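Local coordinates for fumarase E (Shigella flexneri 2a str. 2457T, PDB 3C8G), which probably catalyses the one-way addition of water to fumarate, forming malate, as a homodimer of the MtlR/FumE family, at residues Gln39-Leu44 / Asp71-Leu76; Glu14-Gln19 / Ala158-Val163; Gln35-Phe40 / Gly81-Trp86. All coordinates share one frame; numbering follows the deposited sequence.

Contact 1: residues Gln39-Leu44 / Asp71-Leu76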
loop_
_atom_site.group_PDB
_atom_site.type_symbol
_atom_site.label_atom_id
_atom_site.label_comp_id
_atom_site.label_asym_id
_atom_site.label_seq_id
_atom_site.Cartn_x
_atom_site.Cartn_y
_atom_site.Cartn_z
ATOM N N GLN B 39 2.591 7.819 -12.144
ATOM C CA GLN B 39 3.291 9.111 -12.159
ATOM C C GLN B 39 2.734 10.001 -11.042
ATOM O O GLN B 39 3.470 10.797 -10.468
ATOM C CB GLN B 39 3.221 9.832 -13.533
ATOM C CG GLN B 39 2.849 8.932 -14.726
ATOM C CD GLN B 39 3.694 9.131 -16.006
ATOM O OE1 GLN B 39 3.513 10.102 -16.754
ATOM N NE2 GLN B 39 4.585 8.173 -16.279
ATOM N N PHE B 40 1.453 9.837 -10.724
ATOM C CA PHE B 40 0.783 10.606 -9.682
ATOM C C PHE B 40 1.240 10.230 -8.282
ATOM O O PHE B 40 1.403 11.089 -7.442
ATOM C CB PHE B 40 -0.733 10.420 -9.790
ATOM C CG PHE B 40 -1.531 11.202 -8.771
ATOM C CD1 PHE B 40 -1.897 10.621 -7.560
ATOM C CD2 PHE B 40 -1.942 12.508 -9.039
ATOM C CE1 PHE B 40 -2.639 11.344 -6.623
ATOM C CE2 PHE B 40 -2.681 13.247 -8.111
ATOM C CZ PHE B 40 -3.034 12.671 -6.912
ATOM N N LEU B 41 1.442 8.944 -8.041
ATOM C CA LEU B 41 1.774 8.435 -6.702
ATOM C C LEU B 41 2.808 9.229 -5.855
ATOM O O LEU B 41 2.584 9.426 -4.664
ATOM C CB LEU B 41 2.140 6.941 -6.786
ATOM C CG LEU B 41 1.189 5.754 -6.489
ATOM C CD1 LEU B 41 -0.324 6.040 -6.424
ATOM C CD2 LEU B 41 1.490 4.606 -7.464
ATOM N N PRO B 42 3.941 9.677 -6.458
ATOM C CA PRO B 42 4.888 10.553 -5.726
ATOM C C PRO B 42 4.237 11.727 -5.008
ATOM O O PRO B 42 4.702 12.126 -3.938
ATOM C CB PRO B 42 5.807 11.084 -6.827
ATOM C CG PRO B 42 5.768 10.017 -7.887
ATOM C CD PRO B 42 4.425 9.363 -7.819
ATOM N N SER B 43 3.179 12.264 -5.616
ATOM C CA SER B 43 2.381 13.377 -5.077
ATOM C C SER B 43 1.899 13.131 -3.675
ATOM O O SER B 43 1.627 14.081 -2.944
ATOM C CB SER B 43 1.130 13.585 -5.915
ATOM O OG SER B 43 1.337 14.622 -6.816
ATOM N N LEU B 44 1.743 11.861 -3.319
ATOM C CA LEU B 44 1.170 11.516 -2.036
ATOM C C LEU B 44 2.222 11.530 -0.964
ATOM O O LEU B 44 1.918 11.410 0.212
ATOM C CB LEU B 44 0.593 10.112 -2.088
ATOM C CG LEU B 44 -0.430 9.864 -3.165
ATOM C CD1 LEU B 44 -0.459 8.362 -3.416
ATOM C CD2 LEU B 44 -1.778 10.417 -2.715
ATOM N N ASP B 71 -5.293 -1.485 -8.961
ATOM C CA ASP B 71 -6.340 -1.524 -7.940
ATOM C C ASP B 71 -5.827 -0.950 -6.610
ATOM O O ASP B 71 -6.411 0.024 -6.095
ATOM C CB ASP B 71 -6.914 -2.939 -7.770
ATOM C CG ASP B 71 -7.360 -3.576 -9.098
ATOM O OD1 ASP B 71 -7.831 -2.859 -10.019
ATOM O OD2 ASP B 71 -7.247 -4.826 -9.209
ATOM N N VAL B 72 -4.733 -1.516 -6.073
ATOM C CA VAL B 72 -4.208 -1.085 -4.769
ATOM C C VAL B 72 -3.737 0.363 -4.844
ATOM O O VAL B 72 -4.001 1.160 -3.928
ATOM C CB VAL B 72 -3.136 -2.042 -4.123
ATOM C CG1 VAL B 72 -3.265 -3.476 -4.636
ATOM C CG2 VAL B 72 -1.734 -1.529 -4.317
ATOM N N ALA B 73 -3.092 0.722 -5.950
ATOM C CA ALA B 73 -2.785 2.136 -6.227
ATOM C C ALA B 73 -4.012 3.084 -6.167
ATOM O O ALA B 73 -3.931 4.177 -5.593
ATOM C CB ALA B 73 -2.099 2.262 -7.547
ATOM N N LEU B 74 -5.129 2.677 -6.776
ATOM C CA LEU B 74 -6.339 3.504 -6.794
ATOM C C LEU B 74 -6.873 3.616 -5.387
ATOM O O LEU B 74 -7.086 4.714 -4.867
ATOM C CB LEU B 74 -7.427 2.898 -7.671
ATOM C CG LEU B 74 -7.484 3.283 -9.130
ATOM C CD1 LEU B 74 -8.509 2.378 -9.816
ATOM C CD2 LEU B 74 -7.831 4.764 -9.278
ATOM N N ARG B 75 -7.076 2.465 -4.774
ATOM C CA ARG B 75 -7.520 2.437 -3.403
ATOM C C ARG B 75 -6.649 3.322 -2.501
ATOM O O ARG B 75 -7.193 4.055 -1.671
ATOM C CB ARG B 75 -7.622 1.003 -2.917
ATOM C CG ARG B 75 -8.830 0.340 -3.528
ATOM C CD ARG B 75 -9.012 -1.057 -3.050
ATOM N NE ARG B 75 -8.558 -2.024 -4.042
ATOM C CZ ARG B 75 -9.142 -3.201 -4.247
ATOM N NH1 ARG B 75 -10.221 -3.539 -3.551
ATOM N NH2 ARG B 75 -8.659 -4.034 -5.146
ATOM N N LEU B 76 -5.325 3.318 -2.706
ATOM C CA LEU B 76 -4.437 4.160 -1.883
ATOM C C LEU B 76 -4.792 5.642 -2.050
ATOM O O LEU B 76 -5.001 6.346 -1.068
ATOM C CB LEU B 76 -2.951 3.913 -2.192
ATOM C CG LEU B 76 -1.919 3.844 -1.057
ATOM C CD1 LEU B 76 -0.642 4.551 -1.439
ATOM C CD2 LEU B 76 -2.405 4.406 0.233
#

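Contact 2: residues Glu14-Gln19 / Ala158-Val163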
loop_
_atom_site.group_PDB
_atom_site.type_symbol
_atom_site.label_atom_id
_atom_site.label_comp_id
_atom_site.label_asym_id
_atom_site.label_seq_id
_atom_site.Cartn_x
_atom_site.Cartn_y
_atom_site.Cartn_z
ATOM N N GLU B 14 -2.377 8.550 -30.163
ATOM C CA GLU B 14 -1.835 7.721 -31.256
ATOM C C GLU B 14 -2.000 6.251 -30.895
ATOM O O GLU B 14 -2.539 5.461 -31.688
ATOM C CB GLU B 14 -0.361 8.064 -31.601
ATOM C CG GLU B 14 0.443 6.902 -32.272
ATOM C CD GLU B 14 1.499 7.337 -33.323
ATOM O OE1 GLU B 14 1.602 8.546 -33.657
ATOM O OE2 GLU B 14 2.224 6.448 -33.838
ATOM N N GLN B 15 -1.559 5.905 -29.687
ATOM C CA GLN B 15 -1.655 4.548 -29.199
ATOM C C GLN B 15 -3.096 4.042 -29.216
ATOM O O GLN B 15 -3.354 2.960 -29.721
ATOM C CB GLN B 15 -1.070 4.447 -27.800
ATOM C CG GLN B 15 0.425 4.268 -27.764
ATOM C CD GLN B 15 0.968 4.269 -26.346
ATOM O OE1 GLN B 15 0.599 3.437 -25.511
ATOM N NE2 GLN B 15 1.851 5.209 -26.065
ATOM N N LEU B 16 -4.038 4.823 -28.678
ATOM C CA LEU B 16 -5.429 4.373 -28.587
ATOM C C LEU B 16 -6.107 4.339 -29.927
ATOM O O LEU B 16 -6.888 3.437 -30.191
ATOM C CB LEU B 16 -6.249 5.226 -27.628
ATOM C CG LEU B 16 -5.958 4.986 -26.151
ATOM C CD1 LEU B 16 -6.467 6.201 -25.407
ATOM C CD2 LEU B 16 -6.562 3.667 -25.597
ATOM N N ASP B 17 -5.809 5.308 -30.786
ATOM C CA ASP B 17 -6.414 5.275 -32.102
ATOM C C ASP B 17 -5.858 4.082 -32.901
ATOM O O ASP B 17 -6.564 3.512 -33.733
ATOM C CB ASP B 17 -6.286 6.612 -32.844
ATOM C CG ASP B 17 -7.365 6.786 -33.962
ATOM O OD1 ASP B 17 -8.537 7.085 -33.622
ATOM O OD2 ASP B 17 -7.031 6.635 -35.179
ATOM N N ALA B 18 -4.628 3.666 -32.602
ATOM C CA ALA B 18 -4.044 2.463 -33.220
ATOM C C ALA B 18 -4.715 1.102 -32.879
ATOM O O ALA B 18 -4.356 0.081 -33.460
ATOM C CB ALA B 18 -2.541 2.400 -32.949
ATOM N N GLN B 19 -5.678 1.073 -31.961
ATOM C CA GLN B 19 -6.279 -0.200 -31.564
ATOM C C GLN B 19 -7.573 -0.517 -32.319
ATOM O O GLN B 19 -8.572 0.137 -32.110
ATOM C CB GLN B 19 -6.511 -0.249 -30.047
ATOM C CG GLN B 19 -5.306 0.201 -29.195
ATOM C CD GLN B 19 -3.985 -0.520 -29.546
ATOM O OE1 GLN B 19 -3.945 -1.732 -29.755
ATOM N NE2 GLN B 19 -2.909 0.238 -29.607
ATOM N N ALA B 158 -15.511 7.868 -27.614
ATOM C CA ALA B 158 -15.963 8.148 -26.271
ATOM C C ALA B 158 -15.054 7.480 -25.236
ATOM O O ALA B 158 -14.779 8.047 -24.167
ATOM C CB ALA B 158 -17.393 7.668 -26.101
ATOM N N LEU B 159 -14.613 6.264 -25.548
ATOM C CA LEU B 159 -13.722 5.523 -24.681
ATOM C C LEU B 159 -12.418 6.280 -24.648
ATOM O O LEU B 159 -11.785 6.368 -23.596
ATOM C CB LEU B 159 -13.502 4.131 -25.224
ATOM C CG LEU B 159 -14.127 2.946 -24.504
ATOM C CD1 LEU B 159 -15.268 3.328 -23.586
ATOM C CD2 LEU B 159 -14.536 1.892 -25.519
ATOM N N THR B 160 -12.054 6.876 -25.791
ATOM C CA THR B 160 -10.825 7.647 -25.867
ATOM C C THR B 160 -10.968 8.931 -25.073
ATOM O O THR B 160 -10.128 9.233 -24.220
ATOM C CB THR B 160 -10.409 7.908 -27.284
ATOM O OG1 THR B 160 -10.167 6.643 -27.894
ATOM C CG2 THR B 160 -9.149 8.716 -27.318
ATOM N N LEU B 161 -12.046 9.666 -25.309
ATOM C CA LEU B 161 -12.350 10.840 -24.471
ATOM C C LEU B 161 -12.230 10.501 -22.981
ATOM O O LEU B 161 -11.645 11.275 -22.208
ATOM C CB LEU B 161 -13.732 11.410 -24.819
ATOM C CG LEU B 161 -14.270 12.788 -24.366
ATOM C CD1 LEU B 161 -15.034 12.699 -23.012
ATOM C CD2 LEU B 161 -13.191 13.893 -24.367
ATOM N N ALA B 162 -12.744 9.333 -22.586
ATOM C CA ALA B 162 -12.761 8.950 -21.158
ATOM C C ALA B 162 -11.367 8.737 -20.551
ATOM O O ALA B 162 -11.130 9.135 -19.409
ATOM C CB ALA B 162 -13.625 7.728 -20.919
ATOM N N VAL B 163 -10.448 8.110 -21.286
ATOM C CA VAL B 163 -9.144 7.914 -20.677
ATOM C C VAL B 163 -8.400 9.244 -20.656
ATOM O O VAL B 163 -7.773 9.622 -19.661
ATOM C CB VAL B 163 -8.314 6.700 -21.245
ATOM C CG1 VAL B 163 -9.191 5.741 -22.012
ATOM C CG2 VAL B 163 -7.163 7.139 -22.048
#

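Contact 3: residues Gln35-Phe40 / Gly81-Trp86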
loop_
_atom_site.group_PDB
_atom_site.type_symbol
_atom_site.label_atom_id
_atom_site.label_comp_id
_atom_site.label_asym_id
_atom_site.label_seq_id
_atom_site.Cartn_x
_atom_site.Cartn_y
_atom_site.Cartn_z
ATOM N N GLN B 35 0.114 3.639 -15.736
ATOM C CA GLN B 35 1.225 4.584 -15.749
ATOM C C GLN B 35 0.823 6.012 -15.385
ATOM O O GLN B 35 1.565 6.686 -14.668
ATOM C CB GLN B 35 2.084 4.497 -17.026
ATOM C CG GLN B 35 3.549 3.872 -16.771
ATOM C CD GLN B 35 3.546 2.509 -16.003
ATOM O OE1 GLN B 35 3.961 2.437 -14.839
ATOM N NE2 GLN B 35 3.052 1.446 -16.660
ATOM N N GLY B 36 -0.358 6.446 -15.840
ATOM C CA GLY B 36 -0.932 7.704 -15.381
ATOM C C GLY B 36 -1.035 7.768 -13.862
ATOM O O GLY B 36 -0.641 8.757 -13.242
ATOM N N ILE B 37 -1.562 6.698 -13.271
ATOM C CA ILE B 37 -1.722 6.583 -11.828
ATOM C C ILE B 37 -0.339 6.587 -11.151
ATOM O O ILE B 37 -0.128 7.269 -10.138
ATOM C CB ILE B 37 -2.527 5.292 -11.474
ATOM C CG1 ILE B 37 -4.019 5.460 -11.813
ATOM C CG2 ILE B 37 -2.350 4.900 -10.023
ATOM C CD1 ILE B 37 -4.801 6.411 -10.857
ATOM N N ARG B 38 0.602 5.848 -11.740
ATOM C CA ARG B 38 1.928 5.664 -11.159
ATOM C C ARG B 38 2.783 6.929 -11.165
ATOM O O ARG B 38 3.616 7.085 -10.295
ATOM C CB ARG B 38 2.676 4.504 -11.835
ATOM C CG ARG B 38 2.406 3.112 -11.221
ATOM C CD ARG B 38 3.122 1.987 -12.018
ATOM N NE ARG B 38 4.331 1.424 -11.397
ATOM C CZ ARG B 38 4.561 1.317 -10.081
ATOM N NH1 ARG B 38 5.687 0.762 -9.647
ATOM N NH2 ARG B 38 3.671 1.741 -9.192
ATOM N N GLN B 39 2.591 7.819 -12.144
ATOM C CA GLN B 39 3.291 9.111 -12.159
ATOM C C GLN B 39 2.734 10.001 -11.042
ATOM O O GLN B 39 3.470 10.797 -10.468
ATOM C CB GLN B 39 3.221 9.832 -13.533
ATOM C CG GLN B 39 2.849 8.932 -14.726
ATOM C CD GLN B 39 3.694 9.131 -16.006
ATOM O OE1 GLN B 39 3.513 10.102 -16.754
ATOM N NE2 GLN B 39 4.585 8.173 -16.279
ATOM N N PHE B 40 1.453 9.837 -10.724
ATOM C CA PHE B 40 0.783 10.606 -9.682
ATOM C C PHE B 40 1.240 10.230 -8.282
ATOM O O PHE B 40 1.403 11.089 -7.442
ATOM C CB PHE B 40 -0.733 10.420 -9.790
ATOM C CG PHE B 40 -1.531 11.202 -8.771
ATOM C CD1 PHE B 40 -1.897 10.621 -7.560
ATOM C CD2 PHE B 40 -1.942 12.508 -9.039
ATOM C CE1 PHE B 40 -2.639 11.344 -6.623
ATOM C CE2 PHE B 40 -2.681 13.247 -8.111
ATOM C CZ PHE B 40 -3.034 12.671 -6.912
ATOM N N GLY B 81 -7.920 10.320 0.614
ATOM C CA GLY B 81 -8.861 11.390 0.275
ATOM C C GLY B 81 -8.334 12.284 -0.814
ATOM O O GLY B 81 -8.440 13.489 -0.736
ATOM N N LYS B 82 -7.771 11.695 -1.853
ATOM C CA LYS B 82 -7.023 12.502 -2.808
ATOM C C LYS B 82 -7.523 12.406 -4.237
ATOM O O LYS B 82 -6.885 12.862 -5.171
ATOM C CB LYS B 82 -5.519 12.239 -2.674
ATOM C CG LYS B 82 -4.934 12.960 -1.463
ATOM C CD LYS B 82 -3.475 13.270 -1.693
ATOM C CE LYS B 82 -3.007 14.404 -0.823
ATOM N NZ LYS B 82 -3.368 14.184 0.603
HETATM N N MSE B 83 -8.716 11.850 -4.359
HETATM C CA MSE B 83 -9.388 11.640 -5.626
HETATM C C MSE B 83 -10.873 11.621 -5.286
HETATM O O MSE B 83 -11.245 11.040 -4.262
HETATM C CB MSE B 83 -8.945 10.295 -6.172
HETATM C CG MSE B 83 -9.830 9.678 -7.215
HETATM SE SE MSE B 83 -8.995 8.006 -7.781
HETATM C CE MSE B 83 -7.716 8.752 -9.075
ATOM N N ASP B 84 -11.731 12.258 -6.086
ATOM C CA ASP B 84 -13.155 12.238 -5.684
ATOM C C ASP B 84 -13.868 11.004 -6.235
ATOM O O ASP B 84 -13.270 10.272 -7.026
ATOM C CB ASP B 84 -13.898 13.587 -5.885
ATOM C CG ASP B 84 -13.860 14.065 -7.311
ATOM O OD1 ASP B 84 -14.517 15.099 -7.614
ATOM O OD2 ASP B 84 -13.172 13.405 -8.134
ATOM N N LYS B 85 -15.095 10.746 -5.769
ATOM C CA LYS B 85 -15.819 9.497 -6.094
ATOM C C LYS B 85 -15.960 9.166 -7.605
ATOM O O LYS B 85 -15.785 8.007 -8.002
ATOM C CB LYS B 85 -17.212 9.451 -5.448
ATOM C CG LYS B 85 -18.037 8.180 -5.873
ATOM C CD LYS B 85 -19.582 8.342 -5.781
ATOM C CE LYS B 85 -20.098 8.059 -4.361
ATOM N NZ LYS B 85 -21.520 8.476 -4.174
ATOM N N TRP B 86 -16.290 10.171 -8.421
ATOM C CA TRP B 86 -16.568 9.947 -9.833
ATOM C C TRP B 86 -15.379 9.329 -10.577
ATOM O O TRP B 86 -15.559 8.365 -11.316
ATOM C CB TRP B 86 -17.109 11.213 -10.536
ATOM C CG TRP B 86 -16.137 12.380 -10.736
ATOM C CD1 TRP B 86 -16.023 13.501 -9.938
ATOM C CD2 TRP B 86 -15.209 12.579 -11.835
ATOM N NE1 TRP B 86 -15.069 14.359 -10.460
ATOM C CE2 TRP B 86 -14.553 13.820 -11.613
ATOM C CE3 TRP B 86 -14.861 11.820 -12.976
ATOM C CZ2 TRP B 86 -13.576 14.323 -12.484
ATOM C CZ3 TRP B 86 -13.870 12.320 -13.846
ATOM C CH2 TRP B 86 -13.249 13.567 -13.593
#

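Contact 1: residues Gln39-Leu44 / Asp71-Leu76
Two flat groups flank the meeting of Leu41 and Leu44 with Ala73 and Leu76 without joining it: the Phe40 ring has Ser43 CB over the centre of one face, 4.2 Å above its plane, while the Arg75 guanidinium has the carbonyl carbon of Asp71 at its edge, in plane. Between them lies a small contact of an all-helical fold, in which the 3-10 turn 41-44 that follows helix 29-40 rests on helix 70-79. The turn is held by bonds from Ser43 N to Phe40 O and from Leu44 N to Leu41 O. Its three-residue spacing puts Leu41 and Leu44 on one side, where they meet Ala73 and Leu76, also three apart. At the far end, Leu44 CD1 comes to 4.3 Å from Leu76 CD1; with CG placed beside the backbone N (chi1 -56°), the Leu44 branch heads for the helix. Leu61 and Ile77 add to the apolar surroundings of Leu41, and Leu76 also packs on an aromatic side chain of the other subunit, which brings this patch to the dimer interface. No hydrogen bond crosses between the segments. At Leu41 the two methyls divide the work: CD2 lies 4.3 Å from Ala73 CB, and CD1 lies 4.1 Å from Ala73 O.

Contact 2: residues Glu14-Gln19 / Ala158-Val163
Leu16 meets Val163 tip to tip, its CD1 methyl 3.6 Å from Val163 CG2, and this is the tight part of the contact. The same methyl also reaches Thr160, where CD1 to CG2 is 4.1 Å, so one leucine branch rests on two residues that stand almost one turn apart on helix 158-166. Leu16 and Thr160 do not point at each other as Leu16 and Val163 do. They slide past one another in opposite directions, which brings Leu16 CB to 4.2 Å from Thr160 OG1. The threonine torsion gives each branch its own neighbour: CG2, anti to the backbone N, meets the Leu16 CD1 methyl, while OG1, beside that N (chi1 -62°), borders Leu16 CB and is also hydrogen-bonded to the backbone O of the dimethyl-lysine at position 156, one turn earlier. Phe25 of helix 22-25 touches both Leu16 and Thr160, adding a third helix to the apolar cluster. In the all-helical fold this is a junction of chain ends, joining helix 9-17, near the start, to helix 158-166, near the end, through side chains alone and with no hydrogen bond between the segments. Away from Leu16 the first segment is looser: Glu14 and Ala18 are exposed and far from 158-163, and Asp17, also exposed, stands beside the contact without touching. Gln19 folds its side chain back onto the backbone of Gln15, where NE2 donates to Gln15 O at 2.8 Å, with an N-H...O angle of 159°; the donor sits 30° from the carbonyl plane. Gln15 in turn gives its own amide NE2 to Asp11 OD2.

Contact 3: residues Gln35-Phe40 / Gly81-Trp86
Ile37 and Phe40 receive the loop 81-84, between helices 70-79 and 85-103, at two neighbouring points, one apolar and one on the backbone. Gly81 takes positive phi as the C-prime residue of a Schellman motif that ends helix 70-79, with Lys82 N bonded to Ile77 O and Gly81 N to Tyr78 O. The turn sends the chain toward Phe40. Lys82 comes next; its side chain starts toward the helix and then leads off, and it is the carbonyl O that lies 4.2 Å from Phe40 CZ, approaching the ring obliquely. Phe40 reaches that far because its CG extends opposite the backbone N (chi1 -179°). Met83, built as selenomethionine, turns inward and is buried. Its chain runs extended to the selenium and bends there (chi3 -82°), which sets CE 4.1 Å from Ile37 CD1, the two side chains crossing at about a right angle. Asp84 holds the N-cap position before helix 85-103, although its side chain makes no capping bond, and Lys85, exposed, begins the helix and lies against Tyr78. Trp86 turns elsewhere, to a cation-pi contact with Arg127. The contact thus lies where three helices converge: Ile37 of helix 29-40 packs on Ala73 and Ile91, while Met83 reaches Ile77 of helix 70-79 and Tyr88 and Ile91 of helix 85-103.

From the N terminus, the chain first lays down 14-19, which finds its partner only at 158-163; contact 2 thereby closes a loop of 138 residues that encloses both other contacts. Inside it, contacts 1 and 3 start from the same stretch, sharing Gln39 and Phe40. Contact 1 closes the shorter loop, at 71-76, and contact 3 the longer, at 81-86, so helix 29-40 and the turn after it are tied to helix 70-79 and to the loop leading into helix 85-103. These two contacts touch, for example where Leu74 of contact 1 packs on Met83 of contact 3. Contact 2 lies on the opposite side of the chain's centre, its own centre about 22 Å from that of contact 1, and joins the terminal helices.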